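Local coordinates for polyhedrin (PDB 5A9A), which packs into the microcrystalline occlusion bodies, or polyhedra, of an insect cypovirus, which embed and protect virus particles, at the interface of chains A and B. Sequence-based numbering; all coordinates share one arbitrary frame. Chains: chain A/B, Polyhedrin.

Contact 1: the interface of chains A and B. Residues chain A 84, 87-88, 91; chain B 206, 208, 216-217, 221.
The backbone carbonyl oxygen O of A:Arg87, in the last residue of helix 76-87, is gripped from chain B and by solvent together. The ammonium NZ of B:Lys221 donates to it at 3.0 Å, coming from above the carbonyl plane rather than within it. Water 1 lies 3.3 Å from the same O, and the phenol OH of B:Tyr217 meets this water at 2.6 Å, which makes a bridge between the chains. In this cypovirus polyhedrin, whose subunits assemble into crystals, the patch is an example of a carbonyl at a helix end met by a neighbouring subunit: helix 211-221 supplies a lysine donor and a tyrosine that reaches it through water. A cation at the C-terminal end of helix 76-87 would also be favoured by the helix dipole.

Beside the polar cluster, two arginines of chain A lie against leucines of strand 206-208. Methyl CD1 of B:Leu206 sits over one face of the A:Arg87 guanidinium, towards its rim, 3.6 Å from CZ, while CD2 turns to NH1. Over the centre of the A:Arg88 guanidinium stands CG of B:Leu208, 3.7 Å from CZ, and CB of A:His91 lies toward the rim of the opposite face. A weak in-plane bond from NH1 to the amide OD1 of A:Asn84 may limit its rotation. CB of A:Arg88 already meets the B:Tyr217 ring edge at CD1. With CG between the backbone N and the carbonyl carbon (chi1 39°), the chain heads so that CD also comes near CD1, and the bend at chi3 then turns the guanidinium onto the leucine.

Further along, CE1 of A:His91 faces the carboxylate OD1 of B:Asp216 at 3.4 Å, with ring and carboxylate planes 62° apart. The imidazole is oriented by its ND1, which donates to the backbone O of A:Arg88 at 2.9 Å. The carboxylate might favour a positive charge on this ring.

Contact 2: the interface of chains A and B. Residues chain A 59, 139-140, 174; chain B 196-197.
B:Gln196 and B:Asn197 close helix 191-197 with their backbones still helical, and present the carbonyl of B:Gln196 and both side chains to A:Asn59 and A:Lys174 on strands 57-62 and 170-176 and to the loop residues A:Ala139 and A:Trp140. The principle is that of a helix end docked against strands and a loop of the partner, its last polar groups met by donors from that side.

The side-chain amide ND2 of A:Asn59 donates to the backbone O of B:Gln196 at 3.1 Å, fairly straight (157° at H). The acceptor lies in the plane of the asparagine amide, whereas the nitrogen stands above the plane of the carbonyl it reaches.

On the other flank, the amide OD1 of B:Asn197 takes the indole NE1-H of A:Trp140 at 3.0 Å. The oxygen lies at the edge of the indole, in its plane, but the N-H comes to it from above the amide plane, the two flat groups being turned 68° apart. The ammonium NZ of A:Lys174 adds a weak bond to the same OD1. Two donors on one carbonyl oxygen would tend to polarise the amide and make its NH2 a better donor, while sharing the oxygen between them. Beside it, the methyl CB of A:Ala139 touches ND2 of B:Asn197 at 3.7 Å.

A:Lys174 runs between the two bonded groups. Its CG is anti to the backbone N (chi1 -173°), and bends at chi2 and chi3 take the chain across B:Gln196 at about a right angle, CD lying 4.0 Å from CB of the glutamine. NZ then meets water 2 at 2.6 Å, and this water is 2.7 Å from the amide OE1 of B:Gln196, an indirect tie that complements the direct bonds. The patch fixes the end of one subunit's helix on its neighbour and so probably contributes to the cohesion of the polyhedrin crystal.

Contact 1: the interface of chains A and B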
# COMPACT_ATOMS: atom_id res chain seq x y z
N ASN A 84 4.67 -17.67 -15.01
CA ASN A 84 5.91 -18.42 -14.84
C ASN A 84 6.81 -18.30 -16.05
O ASN A 84 7.99 -17.95 -15.93
CB ASN A 84 5.61 -19.90 -14.59
CG ASN A 84 5.27 -20.20 -13.14
OD1 ASN A 84 5.66 -19.47 -12.23
ND2 ASN A 84 4.55 -21.30 -12.92
N ARG A 87 8.09 -14.56 -16.37
CA ARG A 87 8.98 -14.06 -15.33
C ARG A 87 10.07 -15.04 -14.92
O ARG A 87 10.98 -14.70 -14.16
CB ARG A 87 8.18 -13.65 -14.09
CG ARG A 87 7.27 -12.46 -14.32
CD ARG A 87 6.56 -12.08 -13.03
NE ARG A 87 7.50 -11.84 -11.94
CZ ARG A 87 7.21 -12.00 -10.65
NH1 ARG A 87 6.00 -12.41 -10.28
NH2 ARG A 87 8.13 -11.75 -9.73
N ARG A 88 9.98 -16.28 -15.41
CA ARG A 88 11.01 -17.27 -15.14
C ARG A 88 10.99 -18.38 -16.19
O ARG A 88 10.63 -19.52 -15.90
CB ARG A 88 10.87 -17.84 -13.72
CG ARG A 88 9.45 -18.08 -13.25
CD ARG A 88 9.43 -18.57 -11.80
NE ARG A 88 10.13 -19.85 -11.64
CZ ARG A 88 9.53 -21.03 -11.58
NH1 ARG A 88 8.20 -21.12 -11.64
NH2 ARG A 88 10.25 -22.13 -11.44
N HIS A 91 9.87 -22.10 -17.12
CA HIS A 91 9.28 -22.89 -16.04
C HIS A 91 7.76 -22.84 -15.98
O HIS A 91 7.17 -23.21 -14.96
CB HIS A 91 9.86 -22.45 -14.70
CG HIS A 91 11.33 -22.67 -14.58
ND1 HIS A 91 12.26 -21.73 -14.98
CD2 HIS A 91 12.04 -23.73 -14.12
CE1 HIS A 91 13.48 -22.20 -14.75
NE2 HIS A 91 13.37 -23.41 -14.24
N LEU B 206 5.40 -16.02 -6.90
CA LEU B 206 5.72 -17.07 -7.85
C LEU B 206 5.77 -18.42 -7.15
O LEU B 206 6.18 -18.51 -6.00
CB LEU B 206 7.07 -16.80 -8.52
CG LEU B 206 7.12 -15.62 -9.49
CD1 LEU B 206 8.57 -15.27 -9.81
CD2 LEU B 206 6.35 -15.93 -10.76
N LEU B 208 7.40 -22.11 -7.19
CA LEU B 208 8.52 -22.89 -7.70
C LEU B 208 8.48 -24.29 -7.08
O LEU B 208 8.43 -24.44 -5.86
CB LEU B 208 9.84 -22.19 -7.38
CG LEU B 208 10.02 -20.77 -7.94
CD1 LEU B 208 9.41 -19.73 -7.01
CD2 LEU B 208 11.49 -20.46 -8.17
N ASP B 216 17.99 -21.92 -9.85
CA ASP B 216 18.01 -21.39 -11.21
C ASP B 216 17.47 -19.96 -11.26
O ASP B 216 18.05 -19.08 -11.90
CB ASP B 216 17.19 -22.31 -12.13
CG ASP B 216 17.35 -21.96 -13.60
OD1 ASP B 216 16.64 -21.06 -14.08
OD2 ASP B 216 18.19 -22.59 -14.27
N TYR B 217 16.35 -19.73 -10.57
CA TYR B 217 15.74 -18.40 -10.51
C TYR B 217 16.68 -17.38 -9.87
O TYR B 217 16.89 -16.29 -10.40
CB TYR B 217 14.43 -18.45 -9.73
CG TYR B 217 13.71 -17.12 -9.61
CD1 TYR B 217 12.79 -16.72 -10.58
CD2 TYR B 217 13.92 -16.28 -8.53
CE1 TYR B 217 12.13 -15.51 -10.48
CE2 TYR B 217 13.26 -15.07 -8.42
CZ TYR B 217 12.37 -14.69 -9.39
OH TYR B 217 11.70 -13.49 -9.29
N LYS B 221 18.23 -14.13 -11.72
CA LYS B 221 17.94 -12.77 -11.28
C LYS B 221 19.11 -12.18 -10.50
O LYS B 221 19.08 -11.02 -10.09
CB LYS B 221 16.69 -12.75 -10.40
CG LYS B 221 15.47 -13.42 -11.02
CD LYS B 221 15.03 -12.76 -12.32
CE LYS B 221 13.84 -13.49 -12.93
NZ LYS B 221 13.36 -12.88 -14.19
O HOH W 1 10.68 -12.78 -11.54

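Contact 2: the interface of chains A and B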
# COMPACT_ATOMS: atom_id res chain seq x y z
N ASN A 59 1.41 8.12 -6.87
CA ASN A 59 2.32 7.14 -7.43
C ASN A 59 1.79 5.74 -7.16
O ASN A 59 0.85 5.56 -6.38
CB ASN A 59 3.75 7.31 -6.90
CG ASN A 59 3.85 7.06 -5.41
OD1 ASN A 59 2.92 6.58 -4.78
ND2 ASN A 59 5.01 7.39 -4.84
N ALA A 139 15.51 4.09 -9.95
CA ALA A 139 14.14 4.54 -9.73
C ALA A 139 13.46 4.75 -11.07
O ALA A 139 12.35 4.26 -11.30
CB ALA A 139 14.13 5.84 -8.92
N TRP A 140 14.12 5.49 -11.95
CA TRP A 140 13.61 5.73 -13.29
C TRP A 140 14.75 5.62 -14.31
O TRP A 140 15.91 5.86 -13.98
CB TRP A 140 12.97 7.12 -13.37
CG TRP A 140 11.97 7.36 -12.28
CD1 TRP A 140 12.16 8.09 -11.14
CD2 TRP A 140 10.64 6.85 -12.21
NE1 TRP A 140 11.02 8.08 -10.38
CE2 TRP A 140 10.07 7.32 -11.01
CE3 TRP A 140 9.86 6.04 -13.06
CZ2 TRP A 140 8.76 7.00 -10.63
CZ3 TRP A 140 8.57 5.73 -12.68
CH2 TRP A 140 8.03 6.21 -11.47
N LYS A 174 4.40 8.16 -11.32
CA LYS A 174 4.45 9.19 -10.29
C LYS A 174 3.87 10.49 -10.82
O LYS A 174 4.35 11.03 -11.82
CB LYS A 174 5.90 9.42 -9.84
CG LYS A 174 6.03 10.36 -8.65
CD LYS A 174 7.09 11.43 -8.88
CE LYS A 174 8.49 10.84 -8.95
NZ LYS A 174 9.52 11.89 -8.70
N GLN B 196 8.67 10.33 -2.92
CA GLN B 196 7.88 10.14 -4.14
C GLN B 196 8.48 9.06 -5.04
O GLN B 196 7.77 8.47 -5.85
CB GLN B 196 7.76 11.46 -4.90
CG GLN B 196 6.97 12.52 -4.15
CD GLN B 196 6.79 13.79 -4.95
OE1 GLN B 196 7.52 14.04 -5.91
NE2 GLN B 196 5.81 14.60 -4.57
N ASN B 197 9.78 8.81 -4.90
CA ASN B 197 10.44 7.78 -5.71
C ASN B 197 10.28 6.38 -5.12
O ASN B 197 10.41 5.39 -5.83
CB ASN B 197 11.93 8.09 -5.86
CG ASN B 197 12.22 8.95 -7.08
OD1 ASN B 197 11.31 9.45 -7.74
ND2 ASN B 197 13.50 9.12 -7.38
O HOH W 2 10.05 13.35 -6.63

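Contact 1 and contact 2 belong to one interface, their C-alpha centres about 26 Å apart, and have no residue in common. In both, a helix end takes part, but the roles change: chain A supplies the carbonyl end of helix 76-87 in contact 1, whereas chain B supplies that of helix 191-197 in contact 2. The chain B elements follow closely in sequence, helix 191-197 coming shortly before strand 206-208 and helix 211-221. As the interface is not an exact two-fold, each subunit presents different surfaces to its neighbour. Two separated anchors of this kind could limit rocking between subunits, if this interface also holds in the polyhedra.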